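Local coordinates for uncharacterized protein (Pectobacterium carotovorum, PDB 2PH0), which probably binds haem in the cytosol and carries it during haem utilisation, at residues T2-A10 / Y24-L35. Residues are numbered along the deposited sequence; the frame is centred on the assembly and turned at random.
Sequences TMTLNELLA and YNTSLFAVVEAL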
loop_
_atom_site.group_PDB
_atom_site.type_symbol
_atom_site.label_atom_id
_atom_site.label_comp_id
_atom_site.label_asym_id
_atom_site.label_seq_id
_atom_site.Cartn_x
_atom_site.Cartn_y
_atom_site.Cartn_z
ATOM N N THR B 2 11.755 33.758 -7.559
ATOM C CA THR B 2 11.248 32.456 -7.042
ATOM C C THR B 2 11.920 31.288 -7.759
ATOM O O THR B 2 11.932 31.222 -8.988
ATOM C CB THR B 2 9.735 32.379 -7.222
HETATM N N MSE B 3 12.476 30.368 -6.978
HETATM C CA MSE B 3 13.157 29.197 -7.520
HETATM C C MSE B 3 12.124 28.260 -8.142
HETATM O O MSE B 3 11.160 27.876 -7.481
HETATM C CB MSE B 3 13.903 28.485 -6.394
HETATM C CG MSE B 3 14.605 27.202 -6.788
HETATM SE SE MSE B 3 15.598 26.530 -5.271
HETATM C CE MSE B 3 14.106 26.035 -4.147
ATOM N N THR B 4 12.326 27.903 -9.409
ATOM C CA THR B 4 11.397 27.024 -10.114
ATOM C C THR B 4 11.640 25.568 -9.763
ATOM O O THR B 4 12.720 25.202 -9.317
ATOM C CB THR B 4 11.539 27.151 -11.641
ATOM O OG1 THR B 4 12.818 26.642 -12.043
ATOM C CG2 THR B 4 11.412 28.608 -12.071
ATOM N N LEU B 5 10.622 24.738 -9.964
ATOM C CA LEU B 5 10.742 23.317 -9.687
ATOM C C LEU B 5 11.950 22.736 -10.424
ATOM O O LEU B 5 12.708 21.932 -9.882
ATOM C CB LEU B 5 9.467 22.604 -10.144
ATOM C CG LEU B 5 9.377 21.085 -10.006
ATOM C CD1 LEU B 5 9.576 20.682 -8.547
ATOM C CD2 LEU B 5 8.017 20.618 -10.510
ATOM N N ASN B 6 12.120 23.144 -11.674
ATOM C CA ASN B 6 13.226 22.641 -12.468
ATOM C C ASN B 6 14.574 23.028 -11.858
ATOM O O ASN B 6 15.478 22.208 -11.782
ATOM C CB ASN B 6 13.119 23.165 -13.898
ATOM C CG ASN B 6 13.773 22.242 -14.902
ATOM O OD1 ASN B 6 14.950 22.395 -15.233
ATOM N ND2 ASN B 6 13.012 21.263 -15.384
ATOM N N GLU B 7 14.700 24.272 -11.414
ATOM C CA GLU B 7 15.954 24.728 -10.819
ATOM C C GLU B 7 16.252 24.001 -9.513
ATOM O O GLU B 7 17.407 23.699 -9.207
ATOM C CB GLU B 7 15.900 26.234 -10.569
ATOM C CG GLU B 7 15.763 27.058 -11.839
ATOM C CD GLU B 7 15.623 28.537 -11.555
ATOM O OE1 GLU B 7 14.798 28.895 -10.688
ATOM O OE2 GLU B 7 16.329 29.342 -12.202
ATOM N N LEU B 8 15.210 23.723 -8.737
ATOM C CA LEU B 8 15.401 23.026 -7.475
ATOM C C LEU B 8 15.921 21.614 -7.705
ATOM O O LEU B 8 16.845 21.162 -7.031
ATOM C CB LEU B 8 14.083 22.950 -6.690
ATOM C CG LEU B 8 14.148 22.038 -5.462
ATOM C CD1 LEU B 8 15.179 22.585 -4.479
ATOM C CD2 LEU B 8 12.777 21.942 -4.813
ATOM N N LEU B 9 15.322 20.911 -8.660
ATOM C CA LEU B 9 15.722 19.536 -8.926
ATOM C C LEU B 9 17.142 19.407 -9.450
ATOM O O LEU B 9 17.808 18.404 -9.204
ATOM C CB LEU B 9 14.724 18.883 -9.889
ATOM C CG LEU B 9 13.318 18.774 -9.293
ATOM C CD1 LEU B 9 12.358 18.168 -10.312
ATOM C CD2 LEU B 9 13.372 17.927 -8.031
ATOM N N ALA B 10 17.613 20.427 -10.156
ATOM C CA ALA B 10 18.971 20.402 -10.690
ATOM C C ALA B 10 20.025 20.553 -9.585
ATOM O O ALA B 10 21.207 20.288 -9.810
ATOM C CB ALA B 10 19.141 21.495 -11.729
ATOM N N TYR B 24 5.563 22.561 -4.131
ATOM C CA TYR B 24 5.158 23.200 -5.373
ATOM C C TYR B 24 3.685 22.983 -5.697
ATOM O O TYR B 24 3.238 23.269 -6.810
ATOM C CB TYR B 24 6.037 22.700 -6.520
ATOM C CG TYR B 24 7.384 23.381 -6.543
ATOM C CD1 TYR B 24 7.549 24.609 -7.180
ATOM C CD2 TYR B 24 8.471 22.841 -5.856
ATOM C CE1 TYR B 24 8.768 25.288 -7.127
ATOM C CE2 TYR B 24 9.690 23.513 -5.793
ATOM C CZ TYR B 24 9.830 24.736 -6.428
ATOM O OH TYR B 24 11.026 25.415 -6.345
ATOM N N ASN B 25 2.937 22.490 -4.717
ATOM C CA ASN B 25 1.508 22.245 -4.880
ATOM C C ASN B 25 1.165 21.541 -6.186
ATOM O O ASN B 25 0.263 21.952 -6.916
ATOM C CB ASN B 25 0.741 23.564 -4.773
ATOM C CG ASN B 25 0.684 24.087 -3.347
ATOM O OD1 ASN B 25 -0.033 23.546 -2.502
ATOM N ND2 ASN B 25 1.452 25.135 -3.068
ATOM N N THR B 26 1.882 20.462 -6.471
ATOM C CA THR B 26 1.634 19.702 -7.685
ATOM C C THR B 26 1.741 18.210 -7.377
ATOM O O THR B 26 1.967 17.824 -6.231
ATOM C CB THR B 26 2.639 20.083 -8.780
ATOM O OG1 THR B 26 2.283 19.432 -10.004
ATOM C CG2 THR B 26 4.050 19.674 -8.370
ATOM N N SER B 27 1.580 17.378 -8.398
ATOM C CA SER B 27 1.643 15.932 -8.212
ATOM C C SER B 27 3.075 15.405 -8.182
ATOM O O SER B 27 4.024 16.111 -8.540
ATOM C CB SER B 27 0.878 15.224 -9.333
ATOM O OG SER B 27 1.531 15.410 -10.583
ATOM N N LEU B 28 3.216 14.156 -7.745
ATOM C CA LEU B 28 4.513 13.504 -7.686
ATOM C C LEU B 28 5.020 13.315 -9.119
ATOM O O LEU B 28 6.220 13.456 -9.390
ATOM C CB LEU B 28 4.393 12.137 -7.002
ATOM C CG LEU B 28 5.617 11.557 -6.280
ATOM C CD1 LEU B 28 5.420 10.058 -6.094
ATOM C CD2 LEU B 28 6.887 11.811 -7.061
ATOM N N PHE B 29 4.120 13.003 -10.047
ATOM C CA PHE B 29 4.563 12.807 -11.424
ATOM C C PHE B 29 5.131 14.090 -12.012
ATOM O O PHE B 29 6.089 14.055 -12.790
ATOM C CB PHE B 29 3.435 12.321 -12.333
ATOM C CG PHE B 29 3.888 12.071 -13.753
ATOM C CD1 PHE B 29 4.800 11.055 -14.034
ATOM C CD2 PHE B 29 3.441 12.878 -14.796
ATOM C CE1 PHE B 29 5.262 10.845 -15.333
ATOM C CE2 PHE B 29 3.897 12.675 -16.101
ATOM C CZ PHE B 29 4.808 11.656 -16.368
ATOM N N ALA B 30 4.530 15.219 -11.653
ATOM C CA ALA B 30 4.993 16.511 -12.151
ATOM C C ALA B 30 6.456 16.713 -11.746
ATOM O O ALA B 30 7.282 17.150 -12.552
ATOM C CB ALA B 30 4.119 17.636 -11.590
ATOM N N VAL B 31 6.770 16.378 -10.498
ATOM C CA VAL B 31 8.130 16.504 -9.998
ATOM C C VAL B 31 9.072 15.551 -10.732
ATOM O O VAL B 31 10.147 15.952 -11.168
ATOM C CB VAL B 31 8.194 16.208 -8.483
ATOM C CG1 VAL B 31 9.617 16.316 -7.988
ATOM C CG2 VAL B 31 7.301 17.182 -7.736
ATOM N N VAL B 32 8.662 14.294 -10.882
ATOM C CA VAL B 32 9.493 13.298 -11.557
ATOM C C VAL B 32 9.765 13.646 -13.014
ATOM O O VAL B 32 10.879 13.455 -13.517
ATOM C CB VAL B 32 8.840 11.906 -11.449
ATOM C CG1 VAL B 32 9.583 10.889 -12.304
ATOM C CG2 VAL B 32 8.848 11.473 -9.988
ATOM N N GLU B 33 8.740 14.170 -13.677
ATOM C CA GLU B 33 8.806 14.574 -15.076
ATOM C C GLU B 33 9.806 15.715 -15.260
ATOM O O GLU B 33 10.334 15.928 -16.356
ATOM C CB GLU B 33 7.405 15.015 -15.510
ATOM C CG GLU B 33 7.252 15.498 -16.925
ATOM C CD GLU B 33 5.792 15.727 -17.273
ATOM O OE1 GLU B 33 5.136 16.562 -16.603
ATOM O OE2 GLU B 33 5.299 15.064 -18.210
ATOM N N ALA B 34 10.059 16.442 -14.178
ATOM C CA ALA B 34 10.980 17.573 -14.203
ATOM C C ALA B 34 12.408 17.220 -13.796
ATOM O O ALA B 34 13.292 18.076 -13.835
ATOM C CB ALA B 34 10.455 18.676 -13.303
ATOM N N LEU B 35 12.642 15.974 -13.399
ATOM C CA LEU B 35 13.985 15.564 -12.992
ATOM C C LEU B 35 14.960 15.579 -14.151
ATOM O O LEU B 35 14.565 15.463 -15.311
ATOM C CB LEU B 35 13.980 14.145 -12.411
ATOM C CG LEU B 35 13.411 13.926 -11.013
ATOM C CD1 LEU B 35 13.044 12.448 -10.835
ATOM C CD2 LEU B 35 14.428 14.379 -9.976
HETATM O O HOH W 1 16.124 19.648 -13.134
HETATM O O HOH W 2 15.160 18.967 -15.334
#
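Y24 reaches the segment leading into helix 5-10 with its hydroxyl and lays one ring face against L5, an example of one aromatic side chain pairing a hydrogen bond with face packing. Its OH donates to M3 O at 2.7 Å, the donor standing 55° out of the carbonyl plane. The carbonyl bonded this way immediately precedes T4, the N-cap residue, whose OG1 accepts from E7 N while E7 OE1 takes T4 N, a capping box that secures the helix start.

L5 CB lies over the Y24 ring, 4.0 Å from its centroid, in a CH-pi contact; with CG anti to the backbone N (chi1 178°), the leucine runs on across that face, CD1 3.6 Å from Y24 CD2, and its CD2 packs against A34 CB. L8 CD2 comes instead to the ring edge at CE2. One turn after L5, L9 CD1 packs 3.6 Å from A34 CB and also against V31 CG1.

Water bridges the polar margin: one molecule donates to A34 O (2.6 Å) and weakly accepts from N6 ND2, while another donates to N6 O and, weakly, to A34 O.

Helices 5-10 and 28-33 cross at -64°, I20 of helix 17-23 touching L5 and L8, while V32 and L35 rest on strands 40-44 and 107-115.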